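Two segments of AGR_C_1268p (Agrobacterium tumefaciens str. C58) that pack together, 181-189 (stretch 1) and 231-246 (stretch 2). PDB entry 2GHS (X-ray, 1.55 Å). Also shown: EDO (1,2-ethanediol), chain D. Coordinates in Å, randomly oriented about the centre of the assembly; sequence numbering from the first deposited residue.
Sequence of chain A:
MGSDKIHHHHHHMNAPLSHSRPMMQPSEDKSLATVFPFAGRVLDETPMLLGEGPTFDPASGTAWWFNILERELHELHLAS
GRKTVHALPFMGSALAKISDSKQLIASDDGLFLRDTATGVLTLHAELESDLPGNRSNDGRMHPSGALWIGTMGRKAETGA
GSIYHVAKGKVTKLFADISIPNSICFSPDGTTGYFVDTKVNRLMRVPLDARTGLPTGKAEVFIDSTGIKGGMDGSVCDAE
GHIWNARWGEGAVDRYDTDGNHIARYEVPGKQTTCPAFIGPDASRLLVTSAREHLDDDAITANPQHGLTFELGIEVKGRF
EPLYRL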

ATOM      1  N   PRO A 181       3.654  -8.979  -5.344  1.00  9.90           N
ATOM      2  CA  PRO A 181       4.171  -7.618  -5.560  1.00  9.31           C
ATOM      3  C   PRO A 181       3.915  -6.724  -4.388  1.00 10.13           C
ATOM      4  O   PRO A 181       2.868  -6.801  -3.746  1.00  8.67           O
ATOM      5  N   ASN A 182       4.901  -5.907  -4.038  1.00 10.86           N
ATOM      6  CA  ASN A 182       4.756  -5.030  -2.872  1.00  8.87           C
ATOM      7  C   ASN A 182       5.755  -3.906  -2.920  1.00  9.12           C
ATOM      8  O   ASN A 182       6.486  -3.744  -3.912  1.00  9.57           O
ATOM      9  N   SER A 183       5.771  -3.110  -1.853  1.00  9.25           N
ATOM     10  CA  SER A 183       6.692  -1.970  -1.699  1.00  9.29           C
ATOM     11  C   SER A 183       6.740  -1.000  -2.820  1.00  9.02           C
ATOM     12  O   SER A 183       7.764  -0.364  -3.052  1.00  9.73           O
ATOM     13  N   ILE A 184       5.630  -0.872  -3.543  1.00  7.79           N
ATOM     14  CA  ILE A 184       5.573   0.090  -4.651  1.00 10.17           C
ATOM     15  C   ILE A 184       5.529   1.518  -4.137  1.00  9.65           C
ATOM     16  O   ILE A 184       4.644   1.907  -3.344  1.00  8.10           O
ATOM     17  N   CYS A 185       6.535   2.295  -4.537  1.00  9.14           N
ATOM     18  CA  CYS A 185       6.575   3.703  -4.194  1.00  9.26           C
ATOM     19  C   CYS A 185       7.592   4.405  -5.077  1.00  8.31           C
ATOM     20  O   CYS A 185       8.246   3.787  -5.902  1.00  9.36           O
ATOM     21  N   PHE A 186       7.680   5.717  -4.950  1.00  9.02           N
ATOM     22  CA  PHE A 186       8.418   6.542  -5.880  1.00  8.52           C
ATOM     23  C   PHE A 186       9.265   7.608  -5.192  1.00  9.69           C
ATOM     24  O   PHE A 186       8.899   8.131  -4.151  1.00  9.93           O
ATOM     25  N   SER A 187      10.390   7.952  -5.800  1.00  8.99           N
ATOM     26  CA  SER A 187      11.265   8.991  -5.281  1.00  8.37           C
ATOM     27  C   SER A 187      10.610  10.362  -5.357  1.00  8.09           C
ATOM     28  O   SER A 187       9.646  10.551  -6.132  1.00  9.20           O
ATOM     29  N   PRO A 188      11.141  11.344  -4.611  1.00 12.12           N
ATOM     30  CA  PRO A 188      10.513  12.651  -4.569  1.00 14.51           C
ATOM     31  C   PRO A 188      10.343  13.342  -5.909  1.00 14.89           C
ATOM     32  O   PRO A 188       9.338  14.003  -6.124  1.00 17.88           O
ATOM     33  N   ASP A 189      11.264  13.131  -6.848  1.00 13.04           N
ATOM     34  CA  ASP A 189      11.103  13.782  -8.140  1.00 12.30           C
ATOM     35  C   ASP A 189      10.421  12.925  -9.183  1.00 11.65           C
ATOM     36  O   ASP A 189      10.309  13.366 -10.316  1.00 12.16           O
ATOM     37  N   GLY A 231       8.701 -10.352   5.781  1.00 10.86           N
ATOM     38  CA  GLY A 231       8.462 -10.024   4.376  1.00  9.76           C
ATOM     39  C   GLY A 231       8.309  -8.541   4.148  1.00 11.12           C
ATOM     40  O   GLY A 231       7.610  -7.892   4.912  1.00 14.04           O
HETATM   41  N   MSE A 232       8.964  -8.017   3.120  1.00  9.78           N
HETATM   42  CA  MSE A 232       8.818  -6.598   2.779  1.00  9.06           C
HETATM   43  C   MSE A 232       7.451  -6.418   2.141  1.00 10.12           C
HETATM   44  O   MSE A 232       7.173  -6.964   1.063  1.00 11.47           O
ATOM     45  N   ASP A 233       6.587  -5.661   2.828  1.00  8.86           N
ATOM     46  CA  ASP A 233       5.223  -5.460   2.355  1.00  9.17           C
ATOM     47  C   ASP A 233       5.098  -4.034   1.772  1.00 10.47           C
ATOM     48  O   ASP A 233       5.954  -3.634   0.992  1.00  9.42           O
ATOM     49  N   GLY A 234       4.052  -3.262   2.127  1.00  9.30           N
ATOM     50  CA  GLY A 234       3.855  -1.945   1.533  1.00  9.73           C
ATOM     51  C   GLY A 234       4.878  -0.944   1.999  1.00  8.36           C
ATOM     52  O   GLY A 234       5.472  -1.093   3.086  1.00  8.51           O
ATOM     53  N   SER A 235       5.130   0.036   1.129  1.00  8.71           N
ATOM     54  CA  SER A 235       6.057   1.126   1.413  1.00  8.52           C
ATOM     55  C   SER A 235       5.603   2.485   0.948  1.00 10.90           C
ATOM     56  O   SER A 235       4.885   2.603  -0.051  1.00 10.01           O
ATOM     57  N   VAL A 236       6.076   3.490   1.675  1.00  9.03           N
ATOM     58  CA  VAL A 236       6.005   4.902   1.239  1.00  8.45           C
ATOM     59  C   VAL A 236       7.419   5.455   1.173  1.00  8.70           C
ATOM     60  O   VAL A 236       8.350   4.897   1.708  1.00  9.14           O
ATOM     61  N   CYS A 237       7.562   6.549   0.454  1.00  8.36           N
ATOM     62  CA  CYS A 237       8.825   7.216   0.256  1.00  9.48           C
ATOM     63  C   CYS A 237       8.626   8.688   0.671  1.00  9.39           C
ATOM     64  O   CYS A 237       7.709   9.378   0.179  1.00  8.97           O
ATOM     65  N   ASP A 238       9.417   9.148   1.652  1.00  9.80           N
ATOM     66  CA  ASP A 238       9.209  10.480   2.195  1.00  8.55           C
ATOM     67  C   ASP A 238       9.848  11.604   1.330  1.00  9.19           C
ATOM     68  O   ASP A 238      10.377  11.361   0.253  1.00  9.69           O
ATOM     69  N   ALA A 239       9.754  12.841   1.811  1.00  9.86           N
ATOM     70  CA  ALA A 239      10.128  13.991   1.004  1.00 12.50           C
ATOM     71  C   ALA A 239      11.632  14.031   0.793  1.00 13.55           C
ATOM     72  O   ALA A 239      12.093  14.703  -0.133  1.00 12.60           O
ATOM     73  N   GLU A 240      12.383  13.366   1.672  1.00  8.99           N
ATOM     74  CA  GLU A 240      13.840  13.247   1.550  1.00 11.24           C
ATOM     75  C   GLU A 240      14.271  12.046   0.711  1.00 12.72           C
ATOM     76  O   GLU A 240      15.459  11.911   0.418  1.00 18.16           O
ATOM     77  N   GLY A 241      13.347  11.167   0.344  1.00 10.16           N
ATOM     78  CA  GLY A 241      13.634   9.991  -0.432  1.00 11.28           C
ATOM     79  C   GLY A 241      13.849   8.729   0.377  1.00 12.52           C
ATOM     80  O   GLY A 241      14.168   7.699  -0.219  1.00 12.23           O
ATOM     81  N   HIS A 242      13.695   8.771   1.708  1.00  9.47           N
ATOM     82  CA  HIS A 242      13.783   7.548   2.520  1.00 10.57           C
ATOM     83  C   HIS A 242      12.587   6.676   2.241  1.00  9.33           C
ATOM     84  O   HIS A 242      11.457   7.161   2.094  1.00 10.73           O
ATOM     85  N   ILE A 243      12.805   5.361   2.261  1.00  8.53           N
ATOM     86  CA  ILE A 243      11.732   4.365   2.116  1.00  9.18           C
ATOM     87  C   ILE A 243      11.331   3.863   3.493  1.00  9.62           C
ATOM     88  O   ILE A 243      12.187   3.506   4.305  1.00  9.48           O
ATOM     89  N   TRP A 244      10.016   3.848   3.747  1.00  8.28           N
ATOM     90  CA  TRP A 244       9.453   3.370   4.972  1.00  9.57           C
ATOM     91  C   TRP A 244       8.610   2.143   4.607  1.00  9.33           C
ATOM     92  O   TRP A 244       7.614   2.278   3.902  1.00  9.17           O
ATOM     93  N   ASN A 245       9.054   0.970   5.033  1.00  7.81           N
ATOM     94  CA  ASN A 245       8.520  -0.337   4.602  1.00  8.58           C
ATOM     95  C   ASN A 245       7.937  -1.128   5.767  1.00  8.80           C
ATOM     96  O   ASN A 245       8.652  -1.381   6.766  1.00  9.41           O
ATOM     97  N   ALA A 246       6.677  -1.532   5.642  1.00  9.80           N
ATOM     98  CA  ALA A 246       6.032  -2.424   6.603  1.00 10.61           C
ATOM     99  C   ALA A 246       6.626  -3.825   6.441  1.00 10.59           C
ATOM    100  O   ALA A 246       6.689  -4.347   5.332  1.00 11.06           O
TER

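What is the strongest polar link between the two strands? It is a pair of serines: S183 OG lies 2.6 Å from S235 OG, a short hydrogen bond in which either hydroxyl could be the donor. S183 (t) leaves its backbone sideways, whereas S235 (m) points toward stretch 1. N245 (t) steadies the pair from within stretch 2, its ND2 donating to S235 OG at 2.8 Å.

How do backbone, water and ligand add to this? S183 N donates to D233 O at 2.9 Å, but the bend at the hydrogen makes the bond weak. Further along, I184 O and S235 O are two acceptors and cannot bond directly; water 1 lies between the strands instead, accepting from S235 N at 3.0 Å and sitting 2.9 Å from I184 O, to which it can donate. N182, whose chi1 of -114° lies between wells, points toward stretch 2 and sets its OD1 3.3 Å from D233 C. Its ND2 donates to O2 of the 1,2-ethanediol at 3.0 Å, while D233 OD2 approaches C2 of the same molecule at 3.5 Å.

Which side chains fill the space beyond the serines? C185 (p) and C237 (t) both point toward the opposing stretch, with C185 SG 4.0 Å from C237 CB. C185 SG also meets I243 CG1 at 4.4 Å, I243 (m, t) reaching in from the second strand of stretch 2. I184 and F186, both m at chi1, point away, yet the backbone of F186 still takes part: its O sits 3.2 Å from C237 CB.

What closes the outer end? P188 points toward the D238–G241 type I turn, its CG resting 3.4 Å from A239 O and 3.6 Å from G241 N. Its CD lies 4.4 Å from C237 SG, joining this exposed proline to the buried cysteine packing.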

ATOM      1  CB  PRO A 181       3.427  -7.144  -6.814  1.00  8.15           C
ATOM      2  CG  PRO A 181       2.213  -7.938  -6.843  1.00 16.19           C
ATOM      3  CD  PRO A 181       2.449  -9.237  -6.169  1.00 12.13           C
ATOM      4  CB  ASN A 182       4.909  -5.895  -1.597  1.00  9.83           C
ATOM      5  CG  ASN A 182       3.638  -5.995  -0.773  1.00 10.84           C
ATOM      6  OD1 ASN A 182       2.955  -4.985  -0.559  1.00 15.45           O
ATOM      7  ND2 ASN A 182       3.381  -7.200  -0.196  1.00 12.45           N
ATOM      8  CB  SER A 183       8.103  -2.483  -1.389  1.00 10.58           C
ATOM      9  OG  SER A 183       8.993  -1.427  -0.977  1.00 12.39           O
ATOM     10  CB  ILE A 184       4.376  -0.206  -5.565  1.00  9.65           C
ATOM     11  CG1 ILE A 184       4.512  -1.607  -6.212  1.00 11.24           C
ATOM     12  CG2 ILE A 184       4.282   0.846  -6.631  1.00 12.32           C
ATOM     13  CD1 ILE A 184       3.236  -1.998  -6.949  1.00 12.74           C
ATOM     14  CB  CYS A 185       6.910   3.907  -2.697  1.00  8.51           C
ATOM     15  SG  CYS A 185       8.476   3.257  -2.188  1.00 11.74           S
ATOM     16  CB  PHE A 186       7.458   7.234  -6.879  1.00  8.89           C
ATOM     17  CG  PHE A 186       6.581   6.254  -7.584  1.00  6.92           C
ATOM     18  CD1 PHE A 186       7.071   5.473  -8.613  1.00  9.78           C
ATOM     19  CD2 PHE A 186       5.274   6.087  -7.185  1.00  7.80           C
ATOM     20  CE1 PHE A 186       6.245   4.508  -9.215  1.00 10.97           C
ATOM     21  CE2 PHE A 186       4.433   5.148  -7.762  1.00  9.56           C
ATOM     22  CZ  PHE A 186       4.913   4.336  -8.784  1.00  8.91           C
ATOM     23  CB  SER A 187      12.571   8.964  -6.056  1.00 10.79           C
ATOM     24  OG  SER A 187      12.387   9.407  -7.380  1.00 10.52           O
ATOM     25  CB  PRO A 188      11.446  13.464  -3.655  1.00 13.29           C
ATOM     26  CG  PRO A 188      12.009  12.443  -2.726  1.00 13.71           C
ATOM     27  CD  PRO A 188      12.285  11.260  -3.661  1.00 12.97           C
ATOM     28  CB  ASP A 189      12.411  14.340  -8.620  1.00 12.51           C
ATOM     29  CG  ASP A 189      13.426  13.301  -8.961  1.00 18.38           C
ATOM     30  OD1 ASP A 189      13.172  12.088  -8.887  1.00 21.56           O
ATOM     31  OD2 ASP A 189      14.565  13.740  -9.274  1.00 30.69           O
HETATM   32  CB  MSE A 232       9.919  -6.118   1.854  1.00 11.70           C
HETATM   33  CG  MSE A 232      11.279  -6.238   2.472  1.00 11.88           C
HETATM   34 SE   MSE A 232      12.645  -5.489   1.267  1.00 17.08          SE
HETATM   35  CE  MSE A 232      12.717  -3.689   1.989  1.00 24.63           C
ATOM     36  CB  ASP A 233       4.224  -5.746   3.507  1.00  9.51           C
ATOM     37  CG  ASP A 233       3.678  -7.150   3.472  1.00 21.40           C
ATOM     38  OD1 ASP A 233       4.416  -8.094   3.068  1.00 21.31           O
ATOM     39  OD2 ASP A 233       2.507  -7.310   3.856  1.00 21.94           O
ATOM     40  CB  SER A 235       7.395   0.890   0.729  1.00  9.23           C
ATOM     41  OG  SER A 235       8.040  -0.283   1.206  1.00  9.57           O
ATOM     42  CB  VAL A 236       5.090   5.774   2.096  1.00  9.53           C
ATOM     43  CG1 VAL A 236       3.633   5.334   1.962  1.00 12.85           C
ATOM     44  CG2 VAL A 236       5.554   5.796   3.552  1.00 13.00           C
ATOM     45  CB  CYS A 237       9.265   7.046  -1.190  1.00  9.28           C
ATOM     46  SG  CYS A 237      10.880   7.711  -1.567  1.00 12.43           S
ATOM     47  CB  ASP A 238       9.611  10.555   3.682  1.00  8.56           C
ATOM     48  CG  ASP A 238      11.101  10.484   3.918  1.00  8.19           C
ATOM     49  OD1 ASP A 238      11.892  10.728   2.978  1.00  9.93           O
ATOM     50  OD2 ASP A 238      11.519  10.193   5.095  1.00  9.97           O
ATOM     51  CB  ALA A 239       9.678  15.274   1.665  1.00 15.96           C
ATOM     52  CB  GLU A 240      14.468  13.052   2.910  1.00 12.76           C
ATOM     53  CG  GLU A 240      14.608  14.274   3.670  1.00 19.90           C
ATOM     54  CD  GLU A 240      15.507  14.027   4.900  1.00 32.86           C
ATOM     55  OE1 GLU A 240      16.118  12.893   5.058  1.00 21.48           O
ATOM     56  OE2 GLU A 240      15.588  14.993   5.678  1.00 28.30           O
ATOM     57  CB  HIS A 242      13.838   7.858   4.023  1.00  9.46           C
ATOM     58  CG  HIS A 242      15.136   8.440   4.485  1.00  8.94           C
ATOM     59  ND1 HIS A 242      15.550   8.405   5.817  1.00 11.46           N
ATOM     60  CD2 HIS A 242      16.070   9.157   3.821  1.00  9.01           C
ATOM     61  CE1 HIS A 242      16.715   9.008   5.922  1.00 11.76           C
ATOM     62  NE2 HIS A 242      17.056   9.480   4.730  1.00 11.52           N
ATOM     63  CB  ILE A 243      12.192   3.218   1.184  1.00 11.39           C
ATOM     64  CG1 ILE A 243      12.433   3.768  -0.237  1.00 13.37           C
ATOM     65  CG2 ILE A 243      11.204   2.055   1.260  1.00 13.27           C
ATOM     66  CD1 ILE A 243      13.004   2.786  -1.171  1.00 22.89           C
ATOM     67  CB  TRP A 244       8.565   4.440   5.608  1.00 10.98           C
ATOM     68  CG  TRP A 244       9.286   5.699   6.030  1.00  8.67           C
ATOM     69  CD1 TRP A 244       9.873   6.620   5.229  1.00  9.85           C
ATOM     70  CD2 TRP A 244       9.509   6.129   7.376  1.00  7.76           C
ATOM     71  NE1 TRP A 244      10.418   7.631   6.005  1.00 10.60           N
ATOM     72  CE2 TRP A 244      10.200   7.343   7.321  1.00  9.20           C
ATOM     73  CE3 TRP A 244       9.138   5.633   8.622  1.00  8.55           C
ATOM     74  CZ2 TRP A 244      10.557   8.072   8.487  1.00  8.71           C
ATOM     75  CZ3 TRP A 244       9.481   6.355   9.785  1.00  8.63           C
ATOM     76  CH2 TRP A 244      10.198   7.542   9.691  1.00  7.18           C
ATOM     77  CB  ASN A 245       9.649  -1.164   3.955  1.00  8.84           C
ATOM     78  CG  ASN A 245       9.214  -2.549   3.598  1.00 10.58           C
ATOM     79  OD1 ASN A 245       9.759  -3.542   4.117  1.00 11.41           O
ATOM     80  ND2 ASN A 245       8.234  -2.648   2.698  1.00  9.68           N
ATOM     81  CB  ALA A 246       4.535  -2.460   6.379  1.00 10.61           C
TER
HETATM   82  C1  EDO D 317      -0.334  -9.922   0.648  1.00 38.38           C
HETATM   83  O1  EDO D 317      -1.650  -9.380   0.489  1.00 27.71           O
HETATM   84  C2  EDO D 317       0.482  -8.886   1.434  1.00 35.85           C
HETATM   85  O2  EDO D 317       0.586  -7.640   0.707  1.00 25.51           O
HETATM   86  O   HOH W   1       3.456   0.206  -1.322  1.00 10.58           O